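Local coordinates for Trypsin/factor XIIA inhibitor (Zea mays, PDB 1BEA), which inhibits mammalian trypsin and specifically inhibits factor XIIa, the activated Hageman factor of blood clotting, at residues 9-14 / 50-55; 14-19 / 75-80; 56-61 / 115-120. All coordinates share one frame; numbering follows the deposited sequence.

The three contacts all touch helix 56-65, one of four helices in this small monomer. The centres of contacts 1 and 2 are about 12 Å apart. Those of contacts 1 and 3 are about 13 Å apart, and those of contacts 2 and 3 about 14 Å. Contact 1 joins the N-terminal loop to the turn just before the helix. Contact 2 continues from H14 and ties the run into helix 18-29 to loop 75-80. Contact 3 lays the C-terminal tail on the helix. Contacts 1 and 2 cross along the chain, as do 2 and 3, while contact 1 closes before contact 3 opens. Both chain ends and loop 75-80 are thus held to the helices, away from the reactive-site residue R34.

Contact 1: 9-14 / 50-55; sequences GWAIPH and DIPAYC
A11 and I12 meet C55 in the close-packed part of this contact. The methyl CB of A11 lies 3.5 Å from C55 SG. I12 meets the same cysteine through CG1 and CD1: its CG1 is 4.0 Å from C55 CB, and its tip CD1 is 3.8 Å from the carbonyl oxygen C55 O. In I12, CG1 lies anti to the carbonyl carbon (chi1 -68°), which sets it against the cysteine. The side chains of I12 and I51 are buried and also rest on helix 56-65.

On the solvent side less surface is covered and fewer atoms touch. P13 is exposed, and its ring carbon CD lies 3.9 Å from CG1 of I51, the two side chains crossing at a slant. P52 touches mainly the backbone, with CD 3.7 Å from A11 O. No hydrogen bond joins the two segments, but the 50-55 turn is closed by its own bond from C55 N to P52 O.

The covalent tie is the disulfide from C55 SG to C6 SG. It fastens the N-terminal loop to the turn before helix 56-65, within the disulfide-linked helical fold of the cereal trypsin/alpha-amylase inhibitors.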
loop_
_atom_site.group_PDB
_atom_site.type_symbol
_atom_site.label_atom_id
_atom_site.label_comp_id
_atom_site.label_asym_id
_atom_site.label_seq_id
_atom_site.Cartn_x
_atom_site.Cartn_y
_atom_site.Cartn_z
ATOM N N GLY A 9 -3.143 0.374 13.852
ATOM C CA GLY A 9 -3.817 0.739 15.076
ATOM C C GLY A 9 -3.159 2.022 15.543
ATOM O O GLY A 9 -3.815 3.052 15.626
ATOM N N TRP A 10 -1.852 1.957 15.795
ATOM C CA TRP A 10 -1.054 3.095 16.248
ATOM C C TRP A 10 -0.873 4.194 15.201
ATOM O O TRP A 10 -1.785 4.955 14.951
ATOM C CB TRP A 10 0.304 2.592 16.686
ATOM C CG TRP A 10 0.949 3.399 17.747
ATOM C CD1 TRP A 10 1.668 2.925 18.817
ATOM C CD2 TRP A 10 0.997 4.834 17.833
ATOM N NE1 TRP A 10 2.161 3.975 19.560
ATOM C CE2 TRP A 10 1.765 5.156 18.980
ATOM C CE3 TRP A 10 0.469 5.875 17.058
ATOM C CZ2 TRP A 10 2.017 6.485 19.367
ATOM C CZ3 TRP A 10 0.720 7.193 17.440
ATOM C CH2 TRP A 10 1.486 7.485 18.588
ATOM N N ALA A 11 0.297 4.294 14.579
ATOM C CA ALA A 11 0.495 5.346 13.576
ATOM C C ALA A 11 -0.071 5.016 12.189
ATOM O O ALA A 11 -0.238 5.905 11.337
ATOM C CB ALA A 11 1.980 5.685 13.459
ATOM N N ILE A 12 -0.339 3.735 11.951
ATOM C CA ILE A 12 -0.893 3.293 10.674
ATOM C C ILE A 12 -2.266 2.749 10.989
ATOM O O ILE A 12 -2.446 2.075 11.993
ATOM C CB ILE A 12 -0.007 2.164 10.049
ATOM C CG1 ILE A 12 1.329 2.772 9.635
ATOM C CG2 ILE A 12 -0.750 1.441 8.862
ATOM C CD1 ILE A 12 2.356 1.748 9.175
ATOM N N PRO A 13 -3.263 3.074 10.163
ATOM C CA PRO A 13 -4.651 2.618 10.324
ATOM C C PRO A 13 -4.717 1.116 10.237
ATOM O O PRO A 13 -3.824 0.486 9.693
ATOM C CB PRO A 13 -5.386 3.245 9.146
ATOM C CG PRO A 13 -4.521 4.381 8.739
ATOM C CD PRO A 13 -3.112 3.965 9.016
ATOM N N HIS A 14 -5.764 0.523 10.795
ATOM C CA HIS A 14 -5.878 -0.906 10.688
ATOM C C HIS A 14 -6.291 -1.060 9.237
ATOM O O HIS A 14 -6.882 -0.147 8.679
ATOM C CB HIS A 14 -6.964 -1.430 11.618
ATOM C CG HIS A 14 -6.411 -2.037 12.872
ATOM N ND1 HIS A 14 -6.558 -1.450 14.108
ATOM C CD2 HIS A 14 -5.641 -3.135 13.063
ATOM C CE1 HIS A 14 -5.890 -2.151 15.011
ATOM N NE2 HIS A 14 -5.328 -3.181 14.403
ATOM N N ASP A 50 -1.885 10.638 4.414
ATOM C CA ASP A 50 -2.464 10.864 5.766
ATOM C C ASP A 50 -1.632 10.134 6.813
ATOM O O ASP A 50 -1.771 10.341 8.020
ATOM C CB ASP A 50 -3.913 10.373 5.843
ATOM C CG ASP A 50 -4.913 11.404 5.314
ATOM O OD1 ASP A 50 -4.668 12.618 5.434
ATOM O OD2 ASP A 50 -5.958 11.004 4.763
ATOM N N ILE A 51 -0.764 9.262 6.327
ATOM C CA ILE A 51 0.112 8.515 7.182
ATOM C C ILE A 51 1.395 9.353 7.341
ATOM O O ILE A 51 1.885 9.964 6.388
ATOM C CB ILE A 51 0.425 7.152 6.558
ATOM C CG1 ILE A 51 -0.777 6.203 6.758
ATOM C CG2 ILE A 51 1.648 6.592 7.176
ATOM C CD1 ILE A 51 -0.724 4.930 5.946
ATOM N N PRO A 52 1.900 9.456 8.575
ATOM C CA PRO A 52 3.124 10.222 8.863
ATOM C C PRO A 52 4.228 9.762 7.964
ATOM O O PRO A 52 4.377 8.584 7.748
ATOM C CB PRO A 52 3.435 9.909 10.324
ATOM C CG PRO A 52 2.264 9.089 10.853
ATOM C CD PRO A 52 1.247 8.921 9.786
ATOM N N ALA A 53 4.986 10.707 7.432
ATOM C CA ALA A 53 6.069 10.406 6.516
ATOM C C ALA A 53 6.941 9.268 6.968
ATOM O O ALA A 53 7.268 8.394 6.176
ATOM C CB ALA A 53 6.911 11.644 6.294
ATOM N N TYR A 54 7.321 9.249 8.241
ATOM C CA TYR A 54 8.198 8.163 8.738
ATOM C C TYR A 54 7.633 6.736 8.641
ATOM O O TYR A 54 8.401 5.768 8.609
ATOM C CB TYR A 54 8.672 8.419 10.185
ATOM C CG TYR A 54 7.589 8.788 11.175
ATOM C CD1 TYR A 54 7.115 10.109 11.270
ATOM C CD2 TYR A 54 7.038 7.820 12.029
ATOM C CE1 TYR A 54 6.109 10.461 12.189
ATOM C CE2 TYR A 54 6.017 8.151 12.969
ATOM C CZ TYR A 54 5.559 9.477 13.043
ATOM O OH TYR A 54 4.558 9.818 13.954
ATOM N N CYS A 55 6.306 6.614 8.597
ATOM C CA CYS A 55 5.638 5.311 8.498
ATOM C C CYS A 55 5.155 4.957 7.092
ATOM O O CYS A 55 4.605 3.877 6.915
ATOM C CB CYS A 55 4.391 5.262 9.388
ATOM S SG CYS A 55 4.679 5.404 11.175
#

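Contact 2: 14-19 / 75-80; sequences HNPLPS and QLEGRL
N15 and H14 meet the carboxylate of E77, and polar contacts dominate. The backbone N of N15 donates to E77 OE2 at 2.7 Å. The bond is bent, with an N-H...O angle of 131°. It reaches OE2 on its anti side and somewhat out of the carboxylate plane. The E77 chain bends at chi2 (89°), which turns CD toward N15 and H14. The N15 side chain also lies near the carboxylate, crossing it at about a right angle, but N15 OD1 and E77 OE2 are both acceptors and do not bond.

The imidazole of H14 presents its edge to the acid, with E77 CD in the plane of the ring. The ring and carboxylate planes are turned 47° apart. The modelled approach of the ring carbon CD2 to OE1 is too short to be trusted in detail.

One water bridges the segments. It lies 2.6 Å from N15 OD1 and 3.1 Å from L76 O, placed to donate to each. Other acceptors are also within its reach, so its two protons may be shared out differently.

Apolar packing is slight. P16 CD sits 4.0 Å from E77 CG, the methylene part of the acid. P16 also touches I62 of helix 56-65. The backbone N of G78 lies 3.9 Å from N15 OD1.

E77 also bonds through its backbone to A67. E77 is a buried residue, and its carboxylate takes one short but bent hydrogen bond across the contact, from the backbone N-H of N15. That N-H would probably help to offset the cost of burying a negative charge.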
loop_
_atom_site.group_PDB
_atom_site.type_symbol
_atom_site.label_atom_id
_atom_site.label_comp_id
_atom_site.label_asym_id
_atom_site.label_seq_id
_atom_site.Cartn_x
_atom_site.Cartn_y
_atom_site.Cartn_z
ATOM N N HIS A 14 -5.764 0.523 10.795
ATOM C CA HIS A 14 -5.878 -0.906 10.688
ATOM C C HIS A 14 -6.291 -1.060 9.237
ATOM O O HIS A 14 -6.882 -0.147 8.679
ATOM C CB HIS A 14 -6.964 -1.430 11.618
ATOM C CG HIS A 14 -6.411 -2.037 12.872
ATOM N ND1 HIS A 14 -6.558 -1.450 14.108
ATOM C CD2 HIS A 14 -5.641 -3.135 13.063
ATOM C CE1 HIS A 14 -5.890 -2.151 15.011
ATOM N NE2 HIS A 14 -5.328 -3.181 14.403
ATOM N N ASN A 15 -5.929 -2.179 8.608
ATOM C CA ASN A 15 -6.290 -2.399 7.215
ATOM C C ASN A 15 -6.009 -1.107 6.471
ATOM O O ASN A 15 -6.896 -0.381 6.043
ATOM C CB ASN A 15 -7.751 -2.825 7.167
ATOM C CG ASN A 15 -7.907 -4.272 7.608
ATOM O OD1 ASN A 15 -7.109 -5.139 7.182
ATOM N ND2 ASN A 15 -8.892 -4.551 8.471
ATOM N N PRO A 16 -4.737 -0.829 6.295
ATOM C CA PRO A 16 -4.307 0.386 5.624
ATOM C C PRO A 16 -4.378 0.438 4.114
ATOM O O PRO A 16 -4.320 -0.582 3.431
ATOM C CB PRO A 16 -2.871 0.531 6.105
ATOM C CG PRO A 16 -2.383 -0.846 6.179
ATOM C CD PRO A 16 -3.586 -1.669 6.676
ATOM N N LEU A 17 -4.463 1.668 3.616
ATOM C CA LEU A 17 -4.460 1.972 2.201
ATOM C C LEU A 17 -5.449 1.107 1.385
ATOM O O LEU A 17 -5.091 0.566 0.343
ATOM C CB LEU A 17 -3.003 1.827 1.682
ATOM C CG LEU A 17 -1.820 2.379 2.520
ATOM C CD1 LEU A 17 -0.470 2.025 1.837
ATOM C CD2 LEU A 17 -1.930 3.861 2.645
ATOM N N PRO A 18 -6.736 1.048 1.817
ATOM C CA PRO A 18 -7.783 0.259 1.147
ATOM C C PRO A 18 -7.887 0.632 -0.314
ATOM O O PRO A 18 -8.135 -0.234 -1.142
ATOM C CB PRO A 18 -9.087 0.645 1.866
ATOM C CG PRO A 18 -8.695 1.311 3.123
ATOM C CD PRO A 18 -7.286 1.851 2.938
ATOM N N SER A 19 -7.740 1.927 -0.620
ATOM C CA SER A 19 -7.848 2.407 -2.003
ATOM C C SER A 19 -6.602 2.075 -2.811
ATOM O O SER A 19 -6.641 2.017 -4.049
ATOM C CB SER A 19 -8.022 3.931 -2.064
ATOM O OG SER A 19 -9.324 4.353 -1.691
ATOM N N GLN A 75 -5.899 -10.459 13.777
ATOM C CA GLN A 75 -6.028 -11.007 12.437
ATOM C C GLN A 75 -4.987 -10.360 11.527
ATOM O O GLN A 75 -4.439 -9.295 11.829
ATOM C CB GLN A 75 -7.419 -10.723 11.874
ATOM C CG GLN A 75 -7.565 -9.298 11.330
ATOM C CD GLN A 75 -8.235 -9.224 9.958
ATOM O OE1 GLN A 75 -9.138 -8.410 9.749
ATOM N NE2 GLN A 75 -7.787 -10.060 9.015
ATOM N N LEU A 76 -4.750 -11.021 10.399
ATOM C CA LEU A 76 -3.806 -10.587 9.381
ATOM C C LEU A 76 -4.270 -9.321 8.691
ATOM O O LEU A 76 -5.343 -9.294 8.081
ATOM C CB LEU A 76 -3.620 -11.708 8.352
ATOM C CG LEU A 76 -2.703 -11.656 7.123
ATOM C CD1 LEU A 76 -3.417 -10.913 5.978
ATOM C CD2 LEU A 76 -1.368 -11.025 7.502
ATOM N N GLU A 77 -3.436 -8.288 8.790
ATOM C CA GLU A 77 -3.651 -6.978 8.200
ATOM C C GLU A 77 -2.954 -6.936 6.834
ATOM O O GLU A 77 -1.839 -7.480 6.667
ATOM C CB GLU A 77 -3.032 -5.913 9.117
ATOM C CG GLU A 77 -3.829 -4.635 9.307
ATOM C CD GLU A 77 -4.813 -4.720 10.458
ATOM O OE1 GLU A 77 -4.474 -5.249 11.535
ATOM O OE2 GLU A 77 -5.953 -4.256 10.283
ATOM N N GLY A 78 -3.639 -6.316 5.873
ATOM C CA GLY A 78 -3.113 -6.143 4.534
ATOM C C GLY A 78 -2.713 -7.380 3.764
ATOM O O GLY A 78 -3.302 -8.442 3.899
ATOM N N ARG A 79 -1.711 -7.200 2.923
ATOM C CA ARG A 79 -1.176 -8.252 2.075
ATOM C C ARG A 79 -1.945 -8.438 0.784
ATOM O O ARG A 79 -3.182 -8.514 0.796
ATOM C CB ARG A 79 -1.136 -9.582 2.796
ATOM C CG ARG A 79 -0.477 -10.654 1.969
ATOM C CD ARG A 79 -0.022 -11.843 2.807
ATOM N NE ARG A 79 0.530 -12.927 1.973
ATOM C CZ ARG A 79 1.803 -13.332 1.985
ATOM N NH1 ARG A 79 2.695 -12.757 2.790
ATOM N NH2 ARG A 79 2.190 -14.302 1.161
ATOM N N LEU A 80 -1.197 -8.512 -0.328
ATOM C CA LEU A 80 -1.790 -8.708 -1.633
ATOM C C LEU A 80 -1.684 -10.189 -1.898
ATOM O O LEU A 80 -0.587 -10.744 -1.847
ATOM C CB LEU A 80 -1.005 -7.985 -2.725
ATOM C CG LEU A 80 -0.644 -6.523 -2.550
ATOM C CD1 LEU A 80 0.576 -6.173 -3.425
ATOM C CD2 LEU A 80 -1.846 -5.677 -2.926
HETATM O O HOH W 1 -7.870 -7.674 7.146
#

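Contact 3: 56-61 / 115-120; sequences RCTALS and CPWILG
The first turns of helix 56-65 face an irregular tail, with the CA atoms of C57 and C115 5.6 Å apart and those of S61 and I118 5.9 Å apart. C57 and C115 are joined by a disulfide, SG to SG 2.0 Å, with chi3 at -92°. Each SG lies anti to its own carbonyl carbon. L60 flanks the bridge, its CD1 lying 4.3 Å from C115 SG.

I118 packs against the helix beside the disulfide, reaching C57 and, one turn on, S61. Its CG1 packs against C57 CB, and its CD1 butts against both C57 O and S61 CB. I118 CD1 to S61 CB is tight for two carbons, at 3.3 Å. C57 O also accepts the helix bond from S61 N.

The indole of W117 covers I118, whose CD1 lies 3.5 Å above the ring plane, toward the rim. The far end of the ring reaches the helix, with CH2 3.8 Å from S61 OG. T58 OG1 lies beside the ring edge. C57 SG sits obliquely to the five-membered ring as a sulfur-aromatic contact. W117 itself is exposed.

A water completes the join. S61 OG donates to it at 2.7 Å, and the water donates to I118 O. S61 OG is anti to its backbone N (chi1 180°), on the side of the tail.

Segment 115-120 belongs to the C-terminal propeptide, yet here it is bonded to the helix. C57 is the second cysteine of the Cys-X-Cys pair C55-R56-C57, a signature of the disulfide-linked helical fold of the prolamin superfamily.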
loop_
_atom_site.group_PDB
_atom_site.type_symbol
_atom_site.label_atom_id
_atom_site.label_comp_id
_atom_site.label_asym_id
_atom_site.label_seq_id
_atom_site.Cartn_x
_atom_site.Cartn_y
_atom_site.Cartn_z
ATOM N N ARG A 56 5.370 5.820 6.099
ATOM C CA ARG A 56 4.844 5.544 4.779
ATOM C C ARG A 56 5.334 4.257 4.140
ATOM O O ARG A 56 4.530 3.477 3.620
ATOM C CB ARG A 56 5.028 6.767 3.892
ATOM C CG ARG A 56 3.900 7.762 4.115
ATOM C CD ARG A 56 4.227 9.152 3.649
ATOM N NE ARG A 56 3.320 10.198 4.160
ATOM C CZ ARG A 56 3.560 11.502 4.035
ATOM N NH1 ARG A 56 4.660 11.897 3.432
ATOM N NH2 ARG A 56 2.726 12.406 4.517
ATOM N N CYS A 57 6.623 3.970 4.211
ATOM C CA CYS A 57 7.133 2.727 3.605
ATOM C C CYS A 57 6.611 1.480 4.328
ATOM O O CYS A 57 6.369 0.426 3.738
ATOM C CB CYS A 57 8.668 2.711 3.613
ATOM S SG CYS A 57 9.517 3.953 2.574
ATOM N N THR A 58 6.471 1.600 5.628
ATOM C CA THR A 58 5.970 0.500 6.403
ATOM C C THR A 58 4.517 0.225 6.001
ATOM O O THR A 58 4.117 -0.918 5.822
ATOM C CB THR A 58 6.089 0.859 7.875
ATOM O OG1 THR A 58 7.472 1.071 8.176
ATOM C CG2 THR A 58 5.584 -0.256 8.770
ATOM N N ALA A 59 3.724 1.278 5.856
ATOM C CA ALA A 59 2.338 1.103 5.465
ATOM C C ALA A 59 2.347 0.325 4.132
ATOM O O ALA A 59 1.652 -0.671 4.000
ATOM C CB ALA A 59 1.737 2.430 5.287
ATOM N N LEU A 60 3.151 0.784 3.167
ATOM C CA LEU A 60 3.282 0.133 1.860
ATOM C C LEU A 60 3.617 -1.336 2.045
ATOM O O LEU A 60 3.009 -2.261 1.450
ATOM C CB LEU A 60 4.428 0.762 1.080
ATOM C CG LEU A 60 4.086 1.918 0.180
ATOM C CD1 LEU A 60 5.119 2.079 -0.947
ATOM C CD2 LEU A 60 2.714 1.648 -0.366
ATOM N N SER A 61 4.611 -1.574 2.877
ATOM C CA SER A 61 5.004 -2.936 3.143
ATOM C C SER A 61 3.855 -3.778 3.754
ATOM O O SER A 61 3.643 -4.941 3.415
ATOM C CB SER A 61 6.200 -2.916 4.057
ATOM O OG SER A 61 6.611 -4.232 4.349
ATOM N N CYS A 115 11.253 4.246 -1.215
ATOM C CA CYS A 115 11.270 3.181 -0.209
ATOM C C CYS A 115 12.197 2.090 -0.686
ATOM O O CYS A 115 11.773 1.064 -1.190
ATOM C CB CYS A 115 9.871 2.596 -0.047
ATOM S SG CYS A 115 8.733 3.774 0.728
ATOM N N PRO A 116 13.490 2.299 -0.495
ATOM C CA PRO A 116 14.592 1.401 -0.885
ATOM C C PRO A 116 14.609 -0.070 -0.424
ATOM O O PRO A 116 15.208 -0.936 -1.073
ATOM C CB PRO A 116 15.856 2.158 -0.432
ATOM C CG PRO A 116 15.364 3.217 0.547
ATOM C CD PRO A 116 13.952 3.531 0.170
ATOM N N TRP A 117 13.943 -0.365 0.675
ATOM C CA TRP A 117 13.976 -1.724 1.183
ATOM C C TRP A 117 12.682 -2.478 0.961
ATOM O O TRP A 117 12.674 -3.697 0.999
ATOM C CB TRP A 117 14.274 -1.677 2.674
ATOM C CG TRP A 117 13.159 -1.014 3.435
ATOM C CD1 TRP A 117 12.993 0.332 3.668
ATOM C CD2 TRP A 117 12.051 -1.669 4.068
ATOM N NE1 TRP A 117 11.855 0.552 4.413
ATOM C CE2 TRP A 117 11.254 -0.655 4.674
ATOM C CE3 TRP A 117 11.651 -3.017 4.188
ATOM C CZ2 TRP A 117 10.082 -0.947 5.389
ATOM C CZ3 TRP A 117 10.484 -3.308 4.899
ATOM C CH2 TRP A 117 9.714 -2.274 5.491
ATOM N N ILE A 118 11.604 -1.730 0.742
ATOM C CA ILE A 118 10.262 -2.264 0.552
ATOM C C ILE A 118 10.185 -3.522 -0.280
ATOM O O ILE A 118 9.952 -4.608 0.245
ATOM C CB ILE A 118 9.319 -1.175 -0.055
ATOM C CG1 ILE A 118 8.732 -0.351 1.073
ATOM C CG2 ILE A 118 8.145 -1.787 -0.801
ATOM C CD1 ILE A 118 8.427 -1.175 2.277
ATOM N N LEU A 119 10.394 -3.376 -1.579
ATOM C CA LEU A 119 10.291 -4.502 -2.489
ATOM C C LEU A 119 11.261 -5.640 -2.220
ATOM O O LEU A 119 12.473 -5.467 -2.319
ATOM C CB LEU A 119 10.460 -4.009 -3.914
ATOM C CG LEU A 119 9.888 -5.021 -4.894
ATOM C CD1 LEU A 119 8.642 -4.444 -5.569
ATOM C CD2 LEU A 119 10.974 -5.389 -5.895
ATOM N N GLY A 120 10.730 -6.814 -1.900
ATOM C CA GLY A 120 11.599 -7.942 -1.625
ATOM C C GLY A 120 12.559 -7.779 -0.438
ATOM O O GLY A 120 12.511 -6.748 0.271
HETATM O O HOH W 2 7.623 -5.230 2.055
#